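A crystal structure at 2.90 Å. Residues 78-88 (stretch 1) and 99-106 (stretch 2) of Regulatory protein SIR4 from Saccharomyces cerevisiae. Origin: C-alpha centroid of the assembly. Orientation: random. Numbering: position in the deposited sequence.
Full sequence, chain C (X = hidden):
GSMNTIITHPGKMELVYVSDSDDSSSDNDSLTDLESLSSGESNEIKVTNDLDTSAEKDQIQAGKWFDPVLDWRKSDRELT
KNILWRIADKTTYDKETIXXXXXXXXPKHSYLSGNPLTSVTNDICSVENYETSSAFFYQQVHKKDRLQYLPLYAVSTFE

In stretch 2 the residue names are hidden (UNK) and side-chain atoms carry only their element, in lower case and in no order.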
ATOM      1  N   GLU C  78     -20.819  -0.795 -19.426  1.00102.77           N
ATOM      2  CA  GLU C  78     -20.256  -0.476 -20.729  1.00106.41           C
ATOM      3  C   GLU C  78     -19.694  -1.738 -21.378  1.00104.70           C
ATOM      4  O   GLU C  78     -19.838  -1.944 -22.582  1.00104.87           O
ATOM      5  CB  GLU C  78     -19.168   0.594 -20.597  1.00115.61           C
ATOM      6  CG  GLU C  78     -18.344   0.824 -21.856  1.00121.48           C
ATOM      7  CD  GLU C  78     -19.136   1.484 -22.969  1.00134.56           C
ATOM      8  OE1 GLU C  78     -20.211   2.056 -22.685  1.00136.55           O
ATOM      9  OE2 GLU C  78     -18.680   1.431 -24.132  1.00135.71           O
ATOM     10  N   LEU C  79     -19.065  -2.588 -20.572  1.00104.47           N
ATOM     11  CA  LEU C  79     -18.507  -3.839 -21.072  1.00 95.34           C
ATOM     12  C   LEU C  79     -19.604  -4.810 -21.480  1.00 95.25           C
ATOM     13  O   LEU C  79     -19.586  -5.331 -22.592  1.00 98.15           O
ATOM     14  CB  LEU C  79     -17.586  -4.482 -20.038  1.00 94.28           C
ATOM     15  CG  LEU C  79     -16.326  -3.681 -19.701  1.00101.45           C
ATOM     16  CD1 LEU C  79     -15.432  -4.443 -18.728  1.00 82.88           C
ATOM     17  CD2 LEU C  79     -15.562  -3.303 -20.968  1.00 93.96           C
ATOM     18  N   THR C  80     -20.558  -5.044 -20.580  1.00 87.09           N
ATOM     19  CA  THR C  80     -21.693  -5.918 -20.869  1.00 90.30           C
ATOM     20  C   THR C  80     -22.377  -5.510 -22.175  1.00 96.26           C
ATOM     21  O   THR C  80     -22.758  -6.360 -22.983  1.00 94.83           O
ATOM     22  CB  THR C  80     -22.742  -5.889 -19.736  1.00 93.60           C
ATOM     23  OG1 THR C  80     -22.093  -5.975 -18.464  1.00 81.69           O
ATOM     24  CG2 THR C  80     -23.722  -7.040 -19.881  1.00 83.67           C
ATOM     25  N   LYS C  81     -22.520  -4.203 -22.373  1.00 96.55           N
ATOM     26  CA  LYS C  81     -23.090  -3.663 -23.598  1.00 92.80           C
ATOM     27  C   LYS C  81     -22.151  -3.957 -24.761  1.00 90.31           C
ATOM     28  O   LYS C  81     -22.569  -4.494 -25.786  1.00 92.38           O
ATOM     29  CB  LYS C  81     -23.322  -2.152 -23.452  1.00101.99           C
ATOM     30  CG  LYS C  81     -24.171  -1.501 -24.551  1.00 97.85           C
ATOM     31  CD  LYS C  81     -23.335  -1.092 -25.764  1.00 99.00           C
ATOM     32  CE  LYS C  81     -22.194  -0.165 -25.375  1.00111.88           C
ATOM     33  NZ  LYS C  81     -21.311   0.154 -26.533  1.00108.47           N
ATOM     34  N   ASN C  82     -20.878  -3.618 -24.586  1.00 88.53           N
ATOM     35  CA  ASN C  82     -19.883  -3.758 -25.646  1.00 94.87           C
ATOM     36  C   ASN C  82     -19.635  -5.198 -26.122  1.00104.34           C
ATOM     37  O   ASN C  82     -19.310  -5.422 -27.291  1.00 95.78           O
ATOM     38  CB  ASN C  82     -18.566  -3.118 -25.215  1.00 90.59           C
ATOM     39  CG  ASN C  82     -17.886  -2.377 -26.344  1.00107.78           C
ATOM     40  OD1 ASN C  82     -17.034  -2.926 -27.040  1.00112.61           O
ATOM     41  ND2 ASN C  82     -18.267  -1.120 -26.535  1.00113.29           N
ATOM     42  N   ILE C  83     -19.782  -6.165 -25.216  1.00107.11           N
ATOM     43  CA  ILE C  83     -19.634  -7.589 -25.547  1.00103.89           C
ATOM     44  C   ILE C  83     -20.860  -8.121 -26.291  1.00104.23           C
ATOM     45  O   ILE C  83     -20.741  -8.645 -27.403  1.00 99.40           O
ATOM     46  CB  ILE C  83     -19.369  -8.474 -24.313  1.00100.24           C
ATOM     47  CG1 ILE C  83     -18.105  -8.030 -23.581  1.00 93.72           C
ATOM     48  CG2 ILE C  83     -19.217  -9.924 -24.730  1.00 94.88           C
ATOM     49  CD1 ILE C  83     -17.871  -8.788 -22.297  1.00 88.77           C
ATOM     50  N   LEU C  84     -22.025  -8.008 -25.651  1.00 95.38           N
ATOM     51  CA  LEU C  84     -23.293  -8.468 -26.211  1.00 85.09           C
ATOM     52  C   LEU C  84     -23.499  -7.978 -27.644  1.00 87.73           C
ATOM     53  O   LEU C  84     -24.195  -8.612 -28.430  1.00 83.71           O
ATOM     54  CB  LEU C  84     -24.458  -7.996 -25.333  1.00 86.29           C
ATOM     55  CG  LEU C  84     -25.135  -9.032 -24.431  1.00 86.90           C
ATOM     56  CD1 LEU C  84     -24.090  -9.874 -23.741  1.00 91.40           C
ATOM     57  CD2 LEU C  84     -26.043  -8.372 -23.399  1.00 70.63           C
ATOM     58  N   TRP C  85     -22.889  -6.846 -27.977  1.00 90.90           N
ATOM     59  CA  TRP C  85     -22.978  -6.293 -29.323  1.00 94.49           C
ATOM     60  C   TRP C  85     -22.192  -7.099 -30.349  1.00 94.59           C
ATOM     61  O   TRP C  85     -22.732  -7.505 -31.378  1.00101.03           O
ATOM     62  CB  TRP C  85     -22.477  -4.855 -29.333  1.00 93.96           C
ATOM     63  CG  TRP C  85     -22.678  -4.182 -30.641  1.00 93.42           C
ATOM     64  CD1 TRP C  85     -21.721  -3.873 -31.565  1.00100.05           C
ATOM     65  CD2 TRP C  85     -23.922  -3.740 -31.184  1.00 90.44           C
ATOM     66  NE1 TRP C  85     -22.296  -3.254 -32.649  1.00 95.86           N
ATOM     67  CE2 TRP C  85     -23.647  -3.161 -32.439  1.00 99.63           C
ATOM     68  CE3 TRP C  85     -25.244  -3.774 -30.728  1.00 89.27           C
ATOM     69  CZ2 TRP C  85     -24.645  -2.619 -33.244  1.00107.27           C
ATOM     70  CZ3 TRP C  85     -26.232  -3.234 -31.528  1.00 96.71           C
ATOM     71  CH2 TRP C  85     -25.929  -2.663 -32.771  1.00 96.45           C
ATOM     72  N   ARG C  86     -20.913  -7.319 -30.071  1.00 93.55           N
ATOM     73  CA  ARG C  86     -20.049  -8.020 -31.010  1.00100.16           C
ATOM     74  C   ARG C  86     -20.364  -9.519 -31.032  1.00 99.31           C
ATOM     75  O   ARG C  86     -19.995 -10.227 -31.967  1.00 89.83           O
ATOM     76  CB  ARG C  86     -18.577  -7.773 -30.667  1.00 90.46           C
ATOM     77  CG  ARG C  86     -17.648  -7.887 -31.862  1.00107.11           C
ATOM     78  CD  ARG C  86     -16.218  -7.488 -31.524  1.00113.75           C
ATOM     79  NE  ARG C  86     -15.366  -7.520 -32.712  1.00133.01           N
ATOM     80  CZ  ARG C  86     -14.075  -7.202 -32.722  1.00134.09           C
ATOM     81  NH1 ARG C  86     -13.469  -6.824 -31.603  1.00131.80           N
ATOM     82  NH2 ARG C  86     -13.389  -7.261 -33.857  1.00117.61           N
ATOM     83  N   ILE C  87     -21.018  -9.995 -29.978  1.00 95.44           N
ATOM     84  CA  ILE C  87     -21.376 -11.407 -29.859  1.00 90.56           C
ATOM     85  C   ILE C  87     -22.672 -11.896 -30.522  1.00102.80           C
ATOM     86  O   ILE C  87     -22.656 -12.896 -31.240  1.00118.17           O
ATOM     87  CB  ILE C  87     -21.367 -11.840 -28.374  1.00 94.50           C
ATOM     88  CG1 ILE C  87     -19.925 -11.963 -27.884  1.00 92.40           C
ATOM     89  CG2 ILE C  87     -22.120 -13.144 -28.170  1.00 96.76           C
ATOM     90  CD1 ILE C  87     -19.002 -12.641 -28.874  1.00 88.68           C
ATOM     91  N   ALA C  88     -23.771 -11.172 -30.318  1.00107.09           N
ATOM     92  CA  ALA C  88     -25.116 -11.715 -30.568  1.00110.28           C
ATOM     93  C   ALA C  88     -25.384 -12.210 -31.988  1.00107.11           C
ATOM     94  O   ALA C  88     -26.195 -13.115 -32.188  1.00100.92           O
ATOM     95  CB  ALA C  88     -26.192 -10.718 -30.145  1.00 99.50           C
ATOM     96  N   UNK C  99      -9.954 -12.062 -27.871  1.00 99.94           N
ATOM     97  CA  UNK C  99      -8.785 -11.388 -27.310  1.00105.18           C
ATOM     98  C   UNK C  99      -9.091  -9.910 -27.140  1.00102.15           C
ATOM     99  O   UNK C  99      -8.979  -9.368 -26.037  1.00 99.84           O
ATOM    100  c   UNK C  99      -7.506 -11.542 -28.173  1.00 96.87           C
ATOM    101  c   UNK C  99      -7.214 -13.005 -28.453  1.00 90.40           C
ATOM    102  o   UNK C  99      -7.647 -10.819 -29.402  1.00 85.80           O
ATOM    103  N   UNK C 100      -9.510  -9.273 -28.230  1.00101.96           N
ATOM    104  CA  UNK C 100      -9.848  -7.853 -28.207  1.00107.58           C
ATOM    105  C   UNK C 100     -11.020  -7.580 -27.269  1.00 97.09           C
ATOM    106  O   UNK C 100     -11.170  -6.473 -26.754  1.00 93.13           O
ATOM    107  o   UNK C 100      -8.884  -6.480 -31.440  1.00124.34           O
ATOM    108  o   UNK C 100      -8.002  -8.129 -30.285  1.00118.85           O
ATOM    109  c   UNK C 100     -10.155  -7.341 -29.616  1.00111.75           C
ATOM    110  c   UNK C 100      -8.925  -7.315 -30.510  1.00122.54           C
ATOM    111  N   UNK C 101     -11.844  -8.595 -27.042  1.00 86.25           N
ATOM    112  CA  UNK C 101     -12.947  -8.459 -26.103  1.00 95.08           C
ATOM    113  C   UNK C 101     -12.436  -8.472 -24.659  1.00102.17           C
ATOM    114  O   UNK C 101     -12.970  -7.772 -23.799  1.00111.42           O
ATOM    115  c   UNK C 101     -15.742  -7.773 -26.517  1.00 91.74           C
ATOM    116  c   UNK C 101     -13.983  -9.559 -26.333  1.00 96.54           C
ATOM    117  c   UNK C 101     -16.361 -10.165 -26.788  1.00 92.86           C
ATOM    118  c   UNK C 101     -15.446  -9.194 -26.068  1.00 99.40           C
ATOM    119  N   UNK C 102     -11.395  -9.260 -24.398  1.00 97.90           N
ATOM    120  CA  UNK C 102     -10.780  -9.294 -23.077  1.00 90.01           C
ATOM    121  C   UNK C 102      -9.937  -8.050 -22.824  1.00 86.22           C
ATOM    122  O   UNK C 102     -10.087  -7.386 -21.796  1.00 79.29           O
ATOM    123  c   UNK C 102      -9.242 -10.548 -21.517  1.00 91.68           C
ATOM    124  c   UNK C 102     -11.791 -12.014 -22.237  1.00 99.29           C
ATOM    125  c   UNK C 102     -10.633 -11.815 -23.162  1.00 95.12           C
ATOM    126  c   UNK C 102      -9.861 -10.523 -22.910  1.00 99.75           C
ATOM    127  N   UNK C 103      -9.068  -7.732 -23.782  1.00 85.65           N
ATOM    128  CA  UNK C 103      -8.042  -6.700 -23.614  1.00 85.46           C
ATOM    129  C   UNK C 103      -8.577  -5.297 -23.337  1.00 90.69           C
ATOM    130  O   UNK C 103      -7.819  -4.413 -22.931  1.00 93.90           O
ATOM    131  c   UNK C 103      -6.206  -7.844 -24.993  1.00 98.10           C
ATOM    132  o   UNK C 103      -4.856  -6.458 -26.386  1.00 96.50           O
ATOM    133  c   UNK C 103      -5.157  -7.632 -26.070  1.00109.36           C
ATOM    134  o   UNK C 103      -4.631  -8.638 -26.596  1.00106.08           O
ATOM    135  c   UNK C 103      -7.122  -6.646 -24.836  1.00 84.40           C
ATOM    136  N   UNK C 104      -9.868  -5.084 -23.561  1.00 84.92           N
ATOM    137  CA  UNK C 104     -10.444  -3.765 -23.337  1.00 87.35           C
ATOM    138  C   UNK C 104     -10.977  -3.605 -21.914  1.00 85.46           C
ATOM    139  O   UNK C 104     -11.478  -2.542 -21.551  1.00 80.08           O
ATOM    140  c   UNK C 104     -12.804  -4.263 -24.232  1.00 94.78           C
ATOM    141  c   UNK C 104     -11.528  -3.451 -24.371  1.00 97.33           C
ATOM    142  c   UNK C 104     -13.817  -3.929 -25.315  1.00 99.72           C
ATOM    143  o   UNK C 104     -13.453  -3.555 -26.433  1.00 89.63           O
ATOM    144  n   UNK C 104     -15.095  -4.057 -24.985  1.00 98.61           N
ATOM    145  N   UNK C 105     -10.865  -4.662 -21.114  1.00 82.55           N
ATOM    146  CA  UNK C 105     -11.211  -4.588 -19.706  1.00 81.57           C
ATOM    147  C   UNK C 105      -9.968  -4.568 -18.833  1.00 78.26           C
ATOM    148  O   UNK C 105     -10.043  -4.657 -17.609  1.00 75.90           O
ATOM    149  N   UNK C 106      -8.813  -4.468 -19.475  1.00 68.13           N
ATOM    150  CA  UNK C 106      -7.536  -4.446 -18.780  1.00 69.42           C
ATOM    151  C   UNK C 106      -6.818  -3.119 -18.979  1.00 71.49           C
ATOM    152  O   UNK C 106      -6.554  -2.723 -20.115  1.00 75.38           O
ATOM    153  c   UNK C 106      -5.277  -5.504 -18.561  1.00 66.92           C
ATOM    154  c   UNK C 106      -7.287  -6.936 -18.986  1.00 70.97           C
ATOM    155  c   UNK C 106      -6.625  -5.584 -19.251  1.00 73.97           C
ATOM    156  c   UNK C 106      -6.651  -8.060 -19.755  1.00 75.76           C
TER

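Stretch 2 enters as the end of a helix that runs almost antiparallel to helix 78-87, with 173° between their N-to-C directions and 10.9 Å between the axes at closest approach.

Position 99 carries three side-chain atoms, a first carbon bonded to one oxygen and one carbon, and nothing on stretch 1 lies within its reach. This fork with a single oxygen is a threonine. Thr-99 uses its hydroxyl locally.

Position 100 has two carbons, the second bearing two oxygens. Across the interface the nearest approach is made by the first of them, the CB of position 100, 3.9 Å from Arg-86 NH1; the contact therefore covers surface without pairing the charges. The short carboxylate identifies aspartate, and Asp-100 OD1 accepts a hydrogen bond from Thr-99 OG1 at 2.9 Å.

At position 101 four carbons fork at the second, and the CA-to-CB bond points toward stretch 1. Both tip carbons pack on Ile-83, one 3.5 Å from Ile-83 CG2 and the other 3.8 Å from Ile-83 CG1. The first is also 4.1 Å from Ile-87 CG1, and the second is 4.3 Å from the backbone atom Asn-82 O. The pattern is that of leucine, Leu-101.

Position 102 also holds four carbons, but the fork is at the first and one arm is two carbons long. The CA-to-CB bond points away, and the side chain comes no nearer to stretch 1 than 6.9 Å. It is isoleucine, Ile-102.

Three carbons at position 103, the last with two oxygens, make no contact with stretch 1; they spell glutamate, Glu-103.

Position 104 again has three carbons, yet the third carries one oxygen and one nitrogen. Its CA-to-CB bond points toward stretch 1, and the side-chain nitrogen donates a hydrogen bond to Asn-82 OD1 at 3.0 Å with a nearly straight angle of 165°. The same nitrogen lies 4.1 Å from Leu-79 CD2. This is glutamine, Gln-104.

Position 105 has no side-chain atoms. Its CA sits 4.3 Å from Leu-79 CD1, and a CB in the ideal place would stand 3.6 Å from Leu-79 CD1, an ordinary packing distance. The residue is glycine, Gly-105.

Position 106 ends the stretch with four carbons, forked at the first and with one two-carbon arm, out of reach of stretch 1; hence isoleucine, Ile-106.

The contact is modest, burying 380 Å² in total. Leu-101 contributes the largest share, filling the space beside Ile-83 and Ile-87. Beyond the helical segment, Gln-104 adds the one hydrogen bond between the stretches, and Gly-105 adds a backbone contact with Leu-79.

Stretch 2 99-106: TDLIEQGI
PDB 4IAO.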